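Local coordinates for protein MDM10 isoform 1 (Saccharomyces cerevisiae, PDB 7BTX) that helps tether the endoplasmic reticulum to mitochondria within the ERMES complex and takes part in late assembly of the outer-membrane TOM translocase, at residues D[163-168]-D[184-189]; D[191-196]-D[210-215]; D[229-234]-D[252-257]. All blocks are in the same frame, centred on the assembly; numbering follows the deposited sequence.

Overall arrangement
All three contacts join antiparallel neighbours in the wall of what is, by family, a membrane beta-barrel. Contact 1 is partly buried, while contacts 2 and 3 lie nearer the surface. Contacts 1 and 2 abut, because strand 179-189 of the first neighbours strand 194-199 of the second, Arg188 N probably bonding Gln195 O; contacts 2 and 3 meet where strand 209-211 runs beside strand 230-240, and their centres are about 11 Å apart. Contacts 1 and 3 do not touch. Contact 1 mixes aromatic, sulfur and amide groups beside the N-terminal helix; contact 2 is a sparsely bonded polar junction; contact 3 puts its leucines and Tyr254 on one side of the sheet and Arg253, Ser230, Ser232 and Tyr255 on the other.

Contact 1 (D[163-168]-D[184-189]); sequences PQTQFM and CYFQRD
The Phe186 ring receives the methyl group of Thr165 obliquely, CG2 lying 3.6 Å from CZ. That methyl is anti to its own backbone N, and OG1 beside the N gives a hydrogen bond to Gln164 O, a pairing consistent with a fixed side-chain rotation. Phe167 is likewise met at a slant: its CE1 is 4.2 Å from Cys184 CB, and the cysteine sulfur makes a sulfur-aromatic contact. On the other side of the sheet Met168 and Tyr185 touch through their CB atoms, 3.7 Å apart; the Met168 chain, bent at chi3 (46°), brings CE obliquely to the ring near CD1, while SD, 5.5 Å from the ring centroid of Tyr185, makes the Met-aromatic contact. Next to them Gln166 and Gln187 run side by side, pointing the same way, with their amide planes 70° apart and Gln166 OE1 3.0 Å from Gln187 NE2. Their backbones form an antiparallel hydrogen-bonded pair, Gln166 N to Gln187 O at 3.0 Å and Gln187 N to Gln166 O at 3.1 Å. Tyr13 OH bonds Gln187 NE2 and, weakly, Gln166 OE1, so both buried amides have a partner on helix 5-16. Met168 packs on Leu9 and Tyr13 of that helix, consistent with an N-terminal helix packed against the inner side of a barrel wall. Strand 152-162 flanks this hairpin beyond residues 163-168, and strand 194-199 continues the wall beyond residues 184-189.

Contact 2 (D[191-196]-D[210-215]); sequences HRNLQE and VLHNFL
Asn193 and His212 meet with amide and imidazole planes 74° apart, Asn193 OD1 reaching to 3.0 Å from His212 ND1. The histidine CG is anti to the backbone N (chi1 -167°), and Arg192 O sits over one ring face, 3.7 Å above the plane and offset toward the rim. On Phe214 the same histidine places CD2 over a ring face. An alanine in place of His212 would probably leave Asn193 OD1 without its imidazole neighbour and take away the CD2 contact on the Phe214 ring. Arg192 folds back on itself, bent at chi2 (-81°) and chi3; its NE bonds His191 O at 2.7 Å, and NH2 comes to Leu215 C at the guanidinium edge. Farther along, Gln195 and Val210 lie side by side, pointing the same way, and touch through Gln195 CG and Val210 CG2 at 3.8 Å. The backbone link is slight: Asn213 N to Arg192 O is a weak hydrogen bond of 3.2 Å. Just beyond, Glu196 and Arg209 are joined by backbone hydrogen bonding and a salt bridge. The contact thus sits between strand 179-189, which Gln195 joins through Arg188, and strand 230-240, which His212 joins through Leu233.

Contact 3 (D[229-234]-D[252-257]); sequences SSLSLG and LRYYTH
Tyr255 O is approached twice by residues 229-230: Ser230 N bonds it in the carbonyl plane at 3.0 Å, nearly straight at 159°, and Ser229 CA adds a CA-H...O contact at 3.3 Å. The return bond of this antiparallel pair, Tyr255 N to Ser230 O, is weak at 3.4 Å, as is the bond from Ser232 N to Arg253 O. Leu231 and Tyr254 form the adjoining non-hydrogen-bonded pair; Leu231 CB lies obliquely against the tyrosine ring, 3.8 Å from CD1, while Thr256 OG1 stands over one face. On this same side Leu252 sends CD1 to Leu231 CD2 and Leu233 CG, each 3.8 Å away. Across the sheet, Arg253 holds CG between its backbone N and carbonyl carbon (chi1 71°), 3.7 Å from Ser232 CB, and after a bend at chi3 its guanidinium passes near Ser230 OG. Arg253 also touches Ile27 of the N-terminal region, and Ser230 touches Asn213. Leu231, Leu233, Leu252 and Tyr254 thus gather on one face, while the other carries Ser230, Ser232 and Arg253 beside Tyr255, a division consistent with a barrel wall that has lipid outside and a hydrated interior.

Contact 1 (D[163-168]-D[184-189])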
loop_
_atom_site.group_PDB
_atom_site.type_symbol
_atom_site.label_atom_id
_atom_site.label_comp_id
_atom_site.label_asym_id
_atom_site.label_seq_id
_atom_site.Cartn_x
_atom_site.Cartn_y
_atom_site.Cartn_z
ATOM N N PRO D 163 -26.790 28.405 -34.303
ATOM C CA PRO D 163 -27.088 27.090 -34.899
ATOM C C PRO D 163 -25.966 26.475 -35.731
ATOM O O PRO D 163 -26.118 25.326 -36.159
ATOM C CB PRO D 163 -28.298 27.403 -35.789
ATOM C CG PRO D 163 -28.237 28.853 -36.026
ATOM C CD PRO D 163 -27.790 29.398 -34.726
ATOM N N GLN D 164 -24.871 27.191 -35.971
ATOM C CA GLN D 164 -23.738 26.649 -36.700
ATOM C C GLN D 164 -22.438 27.058 -36.027
ATOM O O GLN D 164 -21.450 27.345 -36.705
ATOM C CB GLN D 164 -23.764 27.132 -38.148
ATOM C CG GLN D 164 -24.767 26.409 -39.029
ATOM C CD GLN D 164 -24.862 27.012 -40.408
ATOM O OE1 GLN D 164 -24.117 27.927 -40.749
ATOM N NE2 GLN D 164 -25.786 26.503 -41.212
ATOM N N THR D 165 -22.432 27.104 -34.698
ATOM C CA THR D 165 -21.300 27.575 -33.908
ATOM C C THR D 165 -21.431 27.008 -32.502
ATOM O O THR D 165 -22.527 26.971 -31.944
ATOM C CB THR D 165 -21.254 29.114 -33.887
ATOM O OG1 THR D 165 -20.970 29.613 -35.198
ATOM C CG2 THR D 165 -20.240 29.659 -32.924
ATOM N N GLN D 166 -20.313 26.545 -31.946
ATOM C CA GLN D 166 -20.305 26.022 -30.591
ATOM C C GLN D 166 -18.995 26.397 -29.925
ATOM O O GLN D 166 -17.968 26.532 -30.587
ATOM C CB GLN D 166 -20.485 24.509 -30.586
ATOM C CG GLN D 166 -21.190 23.983 -29.379
ATOM C CD GLN D 166 -21.262 22.489 -29.380
ATOM O OE1 GLN D 166 -20.242 21.817 -29.291
ATOM N NE2 GLN D 166 -22.466 21.954 -29.487
ATOM N N PHE D 167 -19.041 26.566 -28.611
ATOM C CA PHE D 167 -17.856 26.839 -27.813
ATOM C C PHE D 167 -17.732 25.757 -26.758
ATOM O O PHE D 167 -18.739 25.236 -26.279
ATOM C CB PHE D 167 -17.928 28.217 -27.156
ATOM C CG PHE D 167 -16.747 28.540 -26.291
ATOM C CD1 PHE D 167 -15.509 28.791 -26.853
ATOM C CD2 PHE D 167 -16.872 28.578 -24.913
ATOM C CE1 PHE D 167 -14.419 29.079 -26.060
ATOM C CE2 PHE D 167 -15.785 28.866 -24.113
ATOM C CZ PHE D 167 -14.559 29.117 -24.690
ATOM N N MET D 168 -16.499 25.412 -26.399
ATOM C CA MET D 168 -16.268 24.346 -25.442
ATOM C C MET D 168 -15.048 24.655 -24.600
ATOM O O MET D 168 -14.033 25.112 -25.119
ATOM C CB MET D 168 -16.058 23.012 -26.141
ATOM C CG MET D 168 -17.309 22.230 -26.413
ATOM S SD MET D 168 -16.875 20.554 -26.865
ATOM C CE MET D 168 -15.661 20.191 -25.609
ATOM N N CYS D 184 -9.622 25.135 -25.009
ATOM C CA CYS D 184 -10.812 25.721 -25.605
ATOM C C CYS D 184 -11.056 25.132 -26.988
ATOM O O CYS D 184 -10.122 24.804 -27.718
ATOM C CB CYS D 184 -10.676 27.240 -25.714
ATOM S SG CYS D 184 -10.495 28.086 -24.143
ATOM N N TYR D 185 -12.330 25.005 -27.350
ATOM C CA TYR D 185 -12.722 24.450 -28.646
ATOM C C TYR D 185 -13.793 25.360 -29.228
ATOM O O TYR D 185 -14.955 25.281 -28.829
ATOM C CB TYR D 185 -13.260 23.027 -28.542
ATOM C CG TYR D 185 -12.310 21.980 -28.029
ATOM C CD1 TYR D 185 -12.052 21.856 -26.676
ATOM C CD2 TYR D 185 -11.703 21.091 -28.896
ATOM C CE1 TYR D 185 -11.199 20.904 -26.207
ATOM C CE2 TYR D 185 -10.840 20.129 -28.431
ATOM C CZ TYR D 185 -10.593 20.044 -27.081
ATOM O OH TYR D 185 -9.738 19.088 -26.593
ATOM N N PHE D 186 -13.414 26.206 -30.166
ATOM C CA PHE D 186 -14.389 26.894 -30.992
ATOM C C PHE D 186 -14.582 26.091 -32.266
ATOM O O PHE D 186 -13.613 25.605 -32.846
ATOM C CB PHE D 186 -13.917 28.307 -31.315
ATOM C CG PHE D 186 -14.942 29.136 -32.006
ATOM C CD1 PHE D 186 -15.963 29.726 -31.291
ATOM C CD2 PHE D 186 -14.887 29.327 -33.375
ATOM C CE1 PHE D 186 -16.905 30.489 -31.924
ATOM C CE2 PHE D 186 -15.832 30.088 -34.015
ATOM C CZ PHE D 186 -16.837 30.670 -33.290
ATOM N N GLN D 187 -15.828 25.939 -32.698
ATOM C CA GLN D 187 -16.098 25.085 -33.850
ATOM C C GLN D 187 -17.310 25.585 -34.617
ATOM O O GLN D 187 -18.406 25.679 -34.063
ATOM C CB GLN D 187 -16.287 23.635 -33.406
ATOM C CG GLN D 187 -17.058 23.461 -32.122
ATOM C CD GLN D 187 -16.946 22.068 -31.561
ATOM O OE1 GLN D 187 -16.391 21.177 -32.197
ATOM N NE2 GLN D 187 -17.459 21.873 -30.356
ATOM N N ARG D 188 -17.112 25.892 -35.900
ATOM C CA ARG D 188 -18.178 26.397 -36.759
ATOM C C ARG D 188 -18.607 25.290 -37.716
ATOM O O ARG D 188 -17.916 24.949 -38.669
ATOM C CB ARG D 188 -17.723 27.639 -37.514
ATOM C CG ARG D 188 -18.758 28.152 -38.506
ATOM C CD ARG D 188 -18.559 29.617 -38.844
ATOM N NE ARG D 188 -17.663 29.803 -39.979
ATOM C CZ ARG D 188 -16.539 30.507 -39.935
ATOM N NH1 ARG D 188 -16.171 31.100 -38.806
ATOM N NH2 ARG D 188 -15.785 30.625 -41.020
ATOM N N ASP D 189 -19.780 24.732 -37.450
ATOM C CA ASP D 189 -20.331 23.708 -38.321
ATOM C C ASP D 189 -20.938 24.335 -39.565
ATOM O O ASP D 189 -21.289 25.515 -39.580
ATOM C CB ASP D 189 -21.398 22.902 -37.588
ATOM C CG ASP D 189 -21.692 21.574 -38.248
ATOM O OD1 ASP D 189 -20.884 21.151 -39.095
ATOM O OD2 ASP D 189 -22.731 20.961 -37.931
#

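Contact 2 (D[191-196]-D[210-215])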
loop_
_atom_site.group_PDB
_atom_site.type_symbol
_atom_site.label_atom_id
_atom_site.label_comp_id
_atom_site.label_asym_id
_atom_site.label_seq_id
_atom_site.Cartn_x
_atom_site.Cartn_y
_atom_site.Cartn_z
ATOM N N HIS D 191 -22.918 22.458 -43.498
ATOM C CA HIS D 191 -23.279 21.160 -44.047
ATOM C C HIS D 191 -22.285 20.663 -45.087
ATOM O O HIS D 191 -22.509 19.601 -45.681
ATOM C CB HIS D 191 -24.697 21.204 -44.622
ATOM C CG HIS D 191 -25.746 21.494 -43.592
ATOM N ND1 HIS D 191 -26.410 22.700 -43.520
ATOM C CD2 HIS D 191 -26.229 20.738 -42.578
ATOM C CE1 HIS D 191 -27.263 22.671 -42.511
ATOM N NE2 HIS D 191 -27.173 21.492 -41.923
ATOM N N ARG D 192 -21.193 21.401 -45.314
ATOM C CA ARG D 192 -20.064 20.930 -46.111
ATOM C C ARG D 192 -18.736 21.102 -45.379
ATOM O O ARG D 192 -17.682 20.832 -45.958
ATOM C CB ARG D 192 -20.001 21.655 -47.459
ATOM C CG ARG D 192 -21.282 21.650 -48.281
ATOM C CD ARG D 192 -21.474 20.351 -49.044
ATOM N NE ARG D 192 -22.350 19.428 -48.331
ATOM C CZ ARG D 192 -22.827 18.300 -48.847
ATOM N NH1 ARG D 192 -23.617 17.521 -48.122
ATOM N NH2 ARG D 192 -22.524 17.956 -50.091
ATOM N N ASN D 193 -18.762 21.527 -44.118
ATOM C CA ASN D 193 -17.557 21.804 -43.345
ATOM C C ASN D 193 -17.867 21.652 -41.865
ATOM O O ASN D 193 -19.011 21.809 -41.440
ATOM C CB ASN D 193 -17.021 23.220 -43.581
ATOM C CG ASN D 193 -16.271 23.359 -44.878
ATOM O OD1 ASN D 193 -15.430 22.531 -45.212
ATOM N ND2 ASN D 193 -16.576 24.408 -45.627
ATOM N N LEU D 194 -16.843 21.307 -41.089
ATOM C CA LEU D 194 -16.906 21.383 -39.636
ATOM C C LEU D 194 -15.556 21.904 -39.139
ATOM O O LEU D 194 -14.797 21.194 -38.492
ATOM C CB LEU D 194 -17.307 20.056 -38.994
ATOM C CG LEU D 194 -17.968 20.138 -37.601
ATOM C CD1 LEU D 194 -18.966 19.007 -37.423
ATOM C CD2 LEU D 194 -17.010 20.140 -36.421
ATOM N N GLN D 195 -15.180 23.102 -39.588
ATOM C CA GLN D 195 -13.966 23.756 -39.107
ATOM C C GLN D 195 -13.977 23.919 -37.593
ATOM O O GLN D 195 -15.033 24.037 -36.973
ATOM C CB GLN D 195 -13.809 25.128 -39.755
ATOM C CG GLN D 195 -13.937 25.137 -41.252
ATOM C CD GLN D 195 -14.138 26.527 -41.794
ATOM O OE1 GLN D 195 -14.453 27.451 -41.052
ATOM N NE2 GLN D 195 -13.953 26.686 -43.095
ATOM N N GLU D 196 -12.790 23.933 -37.000
ATOM C CA GLU D 196 -12.664 23.931 -35.552
ATOM C C GLU D 196 -11.348 24.576 -35.166
ATOM O O GLU D 196 -10.322 24.285 -35.773
ATOM C CB GLU D 196 -12.726 22.510 -35.004
ATOM C CG GLU D 196 -12.715 22.426 -33.505
ATOM C CD GLU D 196 -13.038 21.043 -33.008
ATOM O OE1 GLU D 196 -13.126 20.119 -33.842
ATOM O OE2 GLU D 196 -13.206 20.878 -31.785
ATOM N N VAL D 210 -10.406 20.756 -40.004
ATOM C CA VAL D 210 -11.405 20.986 -41.039
ATOM C C VAL D 210 -11.733 19.632 -41.643
ATOM O O VAL D 210 -10.881 18.743 -41.684
ATOM C CB VAL D 210 -10.915 22.013 -42.086
ATOM C CG1 VAL D 210 -9.684 21.528 -42.828
ATOM C CG2 VAL D 210 -12.025 22.412 -43.053
ATOM N N LEU D 211 -12.982 19.428 -42.034
ATOM C CA LEU D 211 -13.404 18.203 -42.694
ATOM C C LEU D 211 -14.397 18.578 -43.778
ATOM O O LEU D 211 -15.585 18.762 -43.501
ATOM C CB LEU D 211 -14.004 17.222 -41.688
ATOM C CG LEU D 211 -14.314 15.789 -42.123
ATOM C CD1 LEU D 211 -13.999 14.851 -40.995
ATOM C CD2 LEU D 211 -15.772 15.620 -42.493
ATOM N N HIS D 212 -13.911 18.699 -45.006
ATOM C CA HIS D 212 -14.722 19.169 -46.122
ATOM C C HIS D 212 -15.397 17.968 -46.765
ATOM O O HIS D 212 -14.781 17.210 -47.509
ATOM C CB HIS D 212 -13.876 19.939 -47.124
ATOM C CG HIS D 212 -14.682 20.706 -48.121
ATOM N ND1 HIS D 212 -14.720 22.083 -48.144
ATOM C CD2 HIS D 212 -15.481 20.293 -49.132
ATOM C CE1 HIS D 212 -15.509 22.484 -49.124
ATOM N NE2 HIS D 212 -15.983 21.416 -49.739
ATOM N N ASN D 213 -16.679 17.806 -46.481
ATOM C CA ASN D 213 -17.459 16.759 -47.114
ATOM C C ASN D 213 -17.770 17.129 -48.561
ATOM O O ASN D 213 -18.109 18.272 -48.875
ATOM C CB ASN D 213 -18.749 16.532 -46.332
ATOM C CG ASN D 213 -19.458 15.261 -46.729
ATOM O OD1 ASN D 213 -18.913 14.433 -47.452
ATOM N ND2 ASN D 213 -20.684 15.095 -46.251
ATOM N N PHE D 214 -17.638 16.150 -49.449
ATOM C CA PHE D 214 -18.031 16.266 -50.848
ATOM C C PHE D 214 -19.242 15.372 -51.100
ATOM O O PHE D 214 -19.780 14.755 -50.178
ATOM C CB PHE D 214 -16.886 15.880 -51.791
ATOM C CG PHE D 214 -15.657 16.730 -51.653
ATOM C CD1 PHE D 214 -15.609 17.995 -52.206
ATOM C CD2 PHE D 214 -14.536 16.248 -51.002
ATOM C CE1 PHE D 214 -14.467 18.773 -52.092
ATOM C CE2 PHE D 214 -13.395 17.018 -50.884
ATOM C CZ PHE D 214 -13.361 18.280 -51.429
ATOM N N LEU D 215 -19.653 15.311 -52.368
ATOM C CA LEU D 215 -20.756 14.469 -52.862
ATOM C C LEU D 215 -22.080 14.621 -52.111
ATOM O O LEU D 215 -22.698 13.629 -51.720
ATOM C CB LEU D 215 -20.342 12.993 -52.858
ATOM C CG LEU D 215 -19.307 12.586 -53.905
ATOM C CD1 LEU D 215 -18.885 11.140 -53.718
ATOM C CD2 LEU D 215 -19.871 12.798 -55.299
#

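Contact 3 (D[229-234]-D[252-257])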
loop_
_atom_site.group_PDB
_atom_site.type_symbol
_atom_site.label_atom_id
_atom_site.label_comp_id
_atom_site.label_asym_id
_atom_site.label_seq_id
_atom_site.Cartn_x
_atom_site.Cartn_y
_atom_site.Cartn_z
ATOM N N SER D 229 -22.897 7.707 -51.206
ATOM C CA SER D 229 -21.456 7.747 -51.396
ATOM C C SER D 229 -20.978 9.125 -50.970
ATOM O O SER D 229 -21.456 10.135 -51.490
ATOM C CB SER D 229 -21.042 7.476 -52.849
ATOM O OG SER D 229 -21.639 6.304 -53.381
ATOM N N SER D 230 -20.034 9.165 -50.034
ATOM C CA SER D 230 -19.614 10.450 -49.491
ATOM C C SER D 230 -18.112 10.514 -49.262
ATOM O O SER D 230 -17.624 10.133 -48.197
ATOM C CB SER D 230 -20.352 10.733 -48.183
ATOM O OG SER D 230 -19.639 10.210 -47.077
ATOM N N LEU D 231 -17.371 11.012 -50.247
ATOM C CA LEU D 231 -15.935 11.170 -50.086
ATOM C C LEU D 231 -15.642 12.420 -49.272
ATOM O O LEU D 231 -15.717 13.532 -49.794
ATOM C CB LEU D 231 -15.245 11.231 -51.453
ATOM C CG LEU D 231 -13.717 11.149 -51.554
ATOM C CD1 LEU D 231 -13.354 10.427 -52.832
ATOM C CD2 LEU D 231 -13.041 12.511 -51.553
ATOM N N SER D 232 -15.312 12.254 -48.000
ATOM C CA SER D 232 -14.871 13.380 -47.200
ATOM C C SER D 232 -13.380 13.624 -47.393
ATOM O O SER D 232 -12.689 12.881 -48.090
ATOM C CB SER D 232 -15.174 13.139 -45.730
ATOM O OG SER D 232 -14.362 13.968 -44.934
ATOM N N LEU D 233 -12.883 14.684 -46.758
ATOM C CA LEU D 233 -11.470 15.037 -46.818
ATOM C C LEU D 233 -11.146 15.953 -45.648
ATOM O O LEU D 233 -11.776 17.000 -45.488
ATOM C CB LEU D 233 -11.128 15.720 -48.145
ATOM C CG LEU D 233 -9.674 15.801 -48.629
ATOM C CD1 LEU D 233 -9.675 15.878 -50.144
ATOM C CD2 LEU D 233 -8.866 16.960 -48.053
ATOM N N GLY D 234 -10.163 15.592 -44.840
ATOM C CA GLY D 234 -9.878 16.371 -43.656
ATOM C C GLY D 234 -8.426 16.752 -43.490
ATOM O O GLY D 234 -7.556 16.206 -44.168
ATOM N N LEU D 252 -8.764 10.817 -45.643
ATOM C CA LEU D 252 -9.560 10.753 -46.864
ATOM C C LEU D 252 -10.650 9.683 -46.797
ATOM O O LEU D 252 -10.670 8.787 -47.644
ATOM C CB LEU D 252 -8.631 10.523 -48.060
ATOM C CG LEU D 252 -9.050 10.850 -49.498
ATOM C CD1 LEU D 252 -9.784 12.158 -49.558
ATOM C CD2 LEU D 252 -7.836 10.878 -50.400
ATOM N N ARG D 253 -11.504 9.704 -45.772
ATOM C CA ARG D 253 -12.519 8.663 -45.633
ATOM C C ARG D 253 -13.528 8.713 -46.779
ATOM O O ARG D 253 -13.699 9.730 -47.448
ATOM C CB ARG D 253 -13.263 8.770 -44.304
ATOM C CG ARG D 253 -14.198 9.945 -44.198
ATOM C CD ARG D 253 -14.958 9.954 -42.885
ATOM N NE ARG D 253 -15.912 8.858 -42.786
ATOM C CZ ARG D 253 -17.153 8.909 -43.255
ATOM N NH1 ARG D 253 -17.590 10.006 -43.857
ATOM N NH2 ARG D 253 -17.957 7.866 -43.121
ATOM N N TYR D 254 -14.179 7.576 -47.017
ATOM C CA TYR D 254 -15.054 7.409 -48.178
ATOM C C TYR D 254 -16.120 6.375 -47.835
ATOM O O TYR D 254 -15.883 5.171 -47.936
ATOM C CB TYR D 254 -14.238 6.995 -49.397
ATOM C CG TYR D 254 -15.045 6.576 -50.601
ATOM C CD1 TYR D 254 -15.933 7.451 -51.208
ATOM C CD2 TYR D 254 -14.894 5.311 -51.150
ATOM C CE1 TYR D 254 -16.664 7.070 -52.319
ATOM C CE2 TYR D 254 -15.614 4.924 -52.261
ATOM C CZ TYR D 254 -16.499 5.806 -52.839
ATOM O OH TYR D 254 -17.221 5.422 -53.943
ATOM N N TYR D 255 -17.299 6.853 -47.452
ATOM C CA TYR D 255 -18.405 6.001 -47.037
ATOM C C TYR D 255 -19.168 5.546 -48.274
ATOM O O TYR D 255 -19.442 6.355 -49.164
ATOM C CB TYR D 255 -19.311 6.771 -46.080
ATOM C CG TYR D 255 -20.280 5.938 -45.283
ATOM C CD1 TYR D 255 -21.580 5.738 -45.724
ATOM C CD2 TYR D 255 -19.904 5.376 -44.073
ATOM C CE1 TYR D 255 -22.474 4.988 -44.987
ATOM C CE2 TYR D 255 -20.789 4.622 -43.330
ATOM C CZ TYR D 255 -22.072 4.435 -43.792
ATOM O OH TYR D 255 -22.962 3.685 -43.060
ATOM N N THR D 256 -19.499 4.257 -48.343
ATOM C CA THR D 256 -20.091 3.698 -49.554
ATOM C C THR D 256 -21.236 2.782 -49.110
ATOM O O THR D 256 -21.576 2.770 -47.925
ATOM C CB THR D 256 -19.009 2.953 -50.360
ATOM O OG1 THR D 256 -17.795 3.704 -50.311
ATOM C CG2 THR D 256 -19.347 2.881 -51.855
ATOM N N HIS D 257 -21.862 2.049 -50.033
ATOM C CA HIS D 257 -22.770 0.951 -49.731
ATOM C C HIS D 257 -22.568 -0.150 -50.766
ATOM O O HIS D 257 -21.925 0.053 -51.801
ATOM C CB HIS D 257 -24.235 1.400 -49.707
ATOM C CG HIS D 257 -24.637 2.097 -48.447
ATOM N ND1 HIS D 257 -24.467 3.450 -48.253
ATOM C CD2 HIS D 257 -25.226 1.626 -47.323
ATOM C CE1 HIS D 257 -24.923 3.781 -47.059
ATOM N NE2 HIS D 257 -25.385 2.693 -46.472
#